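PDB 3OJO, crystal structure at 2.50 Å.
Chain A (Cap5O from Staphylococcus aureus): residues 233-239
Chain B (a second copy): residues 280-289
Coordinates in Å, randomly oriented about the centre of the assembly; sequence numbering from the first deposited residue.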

# COMPACT_ATOMS: atom_id res chain seq x y z
N THR A 233 -9.82 -3.77 8.89
CA THR A 233 -10.90 -4.71 9.21
C THR A 233 -11.13 -4.72 10.74
O THR A 233 -12.28 -4.68 11.18
CB THR A 233 -10.56 -6.09 8.65
OG1 THR A 233 -10.59 -6.00 7.22
CG2 THR A 233 -11.51 -7.16 9.11
N LYS A 234 -10.04 -4.74 11.53
CA LYS A 234 -10.15 -4.73 12.99
C LYS A 234 -10.77 -3.39 13.47
O LYS A 234 -11.64 -3.41 14.33
CB LYS A 234 -8.80 -5.00 13.65
CG LYS A 234 -8.30 -6.42 13.46
CD LYS A 234 -6.92 -6.61 14.11
CE LYS A 234 -6.33 -8.00 13.94
NZ LYS A 234 -4.92 -8.09 14.42
N ILE A 235 -10.36 -2.25 12.87
CA ILE A 235 -10.84 -0.89 13.17
C ILE A 235 -12.33 -0.76 12.83
O ILE A 235 -13.12 -0.32 13.66
CB ILE A 235 -9.95 0.19 12.49
CG1 ILE A 235 -8.57 0.30 13.17
CG2 ILE A 235 -10.65 1.57 12.44
CD1 ILE A 235 -7.42 1.03 12.32
N CYS A 236 -12.69 -1.15 11.59
CA CYS A 236 -14.06 -1.13 11.05
C CYS A 236 -15.00 -1.99 11.84
O CYS A 236 -16.15 -1.60 12.01
CB CYS A 236 -14.07 -1.53 9.58
SG CYS A 236 -13.59 -0.20 8.46
N ASN A 237 -14.53 -3.16 12.31
CA ASN A 237 -15.38 -4.02 13.12
C ASN A 237 -15.68 -3.40 14.48
O ASN A 237 -16.81 -3.50 14.93
CB ASN A 237 -14.85 -5.46 13.20
CG ASN A 237 -15.31 -6.30 12.02
OD1 ASN A 237 -14.52 -6.71 11.17
ND2 ASN A 237 -16.59 -6.59 11.95
N ASN A 238 -14.71 -2.66 15.05
CA ASN A 238 -14.86 -1.96 16.32
C ASN A 238 -15.81 -0.77 16.26
O ASN A 238 -16.37 -0.40 17.29
CB ASN A 238 -13.50 -1.48 16.85
CG ASN A 238 -12.76 -2.51 17.66
OD1 ASN A 238 -13.21 -3.64 17.86
ND2 ASN A 238 -11.59 -2.11 18.15
N LEU A 239 -15.98 -0.17 15.07
CA LEU A 239 -16.83 1.00 14.86
C LEU A 239 -18.13 0.67 14.11
O LEU A 239 -18.86 1.59 13.72
CB LEU A 239 -16.06 2.11 14.10
CG LEU A 239 -14.70 2.55 14.63
CD1 LEU A 239 -14.02 3.44 13.64
CD2 LEU A 239 -14.83 3.28 15.97
N LYS B 280 -8.56 4.03 23.13
CA LYS B 280 -9.13 2.75 23.58
C LYS B 280 -8.59 1.45 22.95
O LYS B 280 -8.67 0.40 23.60
CB LYS B 280 -10.67 2.78 23.63
CG LYS B 280 -11.29 3.86 24.53
CD LYS B 280 -10.68 4.00 25.96
CE LYS B 280 -11.01 2.89 26.93
NZ LYS B 280 -10.32 3.09 28.24
N ASP B 281 -8.05 1.51 21.69
CA ASP B 281 -7.48 0.35 20.98
C ASP B 281 -6.31 0.76 20.02
O ASP B 281 -6.43 0.63 18.80
CB ASP B 281 -8.59 -0.45 20.27
CG ASP B 281 -8.31 -1.93 20.09
OD1 ASP B 281 -7.33 -2.44 20.69
OD2 ASP B 281 -9.09 -2.60 19.37
N PRO B 282 -5.17 1.26 20.57
CA PRO B 282 -4.07 1.74 19.70
C PRO B 282 -3.25 0.68 18.97
O PRO B 282 -2.67 0.98 17.92
CB PRO B 282 -3.20 2.57 20.65
CG PRO B 282 -3.40 1.93 21.98
CD PRO B 282 -4.85 1.50 22.00
N GLU B 283 -3.17 -0.54 19.53
CA GLU B 283 -2.41 -1.65 18.94
C GLU B 283 -3.13 -2.15 17.68
O GLU B 283 -2.54 -2.88 16.88
CB GLU B 283 -2.17 -2.77 19.97
CG GLU B 283 -1.35 -2.34 21.18
CD GLU B 283 0.14 -2.14 20.97
OE1 GLU B 283 0.54 -1.00 20.66
OE2 GLU B 283 0.90 -3.12 21.14
N ASN B 284 -4.39 -1.71 17.49
CA ASN B 284 -5.21 -2.02 16.32
C ASN B 284 -4.95 -1.05 15.16
O ASN B 284 -5.47 -1.28 14.07
CB ASN B 284 -6.71 -2.09 16.69
CG ASN B 284 -7.24 -3.49 16.88
OD1 ASN B 284 -6.50 -4.47 17.09
ND2 ASN B 284 -8.56 -3.62 16.82
N ALA B 285 -4.17 0.05 15.41
CA ALA B 285 -3.75 1.06 14.41
C ALA B 285 -2.20 1.14 14.34
O ALA B 285 -1.63 2.18 14.02
CB ALA B 285 -4.35 2.42 14.76
N LYS B 286 -1.53 0.01 14.64
CA LYS B 286 -0.08 -0.16 14.67
C LYS B 286 0.63 0.17 13.33
O LYS B 286 1.65 0.87 13.37
CB LYS B 286 0.30 -1.54 15.24
CG LYS B 286 1.79 -1.77 15.54
CD LYS B 286 2.43 -0.82 16.56
CE LYS B 286 3.86 -0.43 16.21
NZ LYS B 286 4.78 -1.59 16.12
N LEU B 287 0.10 -0.29 12.17
CA LEU B 287 0.66 -0.01 10.84
C LEU B 287 0.58 1.45 10.50
O LEU B 287 1.54 2.01 9.99
CB LEU B 287 -0.04 -0.83 9.74
CG LEU B 287 0.69 -0.94 8.39
CD1 LEU B 287 1.90 -1.86 8.49
CD2 LEU B 287 -0.22 -1.51 7.37
N ILE B 288 -0.60 2.06 10.75
CA ILE B 288 -0.84 3.49 10.50
C ILE B 288 0.16 4.34 11.31
O ILE B 288 0.76 5.25 10.74
CB ILE B 288 -2.33 3.89 10.71
CG1 ILE B 288 -3.24 3.14 9.71
CG2 ILE B 288 -2.52 5.42 10.57
CD1 ILE B 288 -4.69 2.98 10.12
N GLN B 289 0.34 4.02 12.60
CA GLN B 289 1.26 4.69 13.52
C GLN B 289 2.71 4.63 13.01
O GLN B 289 3.38 5.66 12.93
CB GLN B 289 1.16 4.03 14.90
CG GLN B 289 1.94 4.72 16.01
CD GLN B 289 1.88 3.89 17.27
OE1 GLN B 289 2.33 2.74 17.32
NE2 GLN B 289 1.32 4.47 18.33

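This is a small, mixed contact in which a chain A helix meets the second copy through one hydrogen bond and a small apolar cluster. The nearest CA atoms across the contact are those of Lys A234 and Asn B284, 6.5 Å apart.

The polar part lies at the end of the chain A helix. Asn A238 ND2 donates a hydrogen bond to Asp B281 OD2 at 2.8 Å. The N-H...O angle is 130°, so the bond is bent. Asn B284 ND2 also lies 2.8 Å from Asp B281 OD2, but the angle is too poor for a hydrogen bond.

Asn B284 has the most area covered of any residue here. Its CA-to-CB bond points toward chain A, and its ND2 packs 3.5 Å from Lys A234 CB. Farther along the same lysine side chain, Lys A234 CD lies 3.7 Å from Asn B284 OD1. The end of the side chain leads away, and NZ is hydrogen-bonded elsewhere in the structure.

The apolar part centres on Ile A235. Its CA-to-CB bond points sideways, yet the end of the side chain comes nearer to chain B, with CD1 closest. That methyl lies 4.0 Å from Ile B288 CD1 and 4.2 Å from Ala B285 CB. It also sits 3.5 Å from Asn B284 O, a packing contact, since a methyl carbon offers no conventional donor.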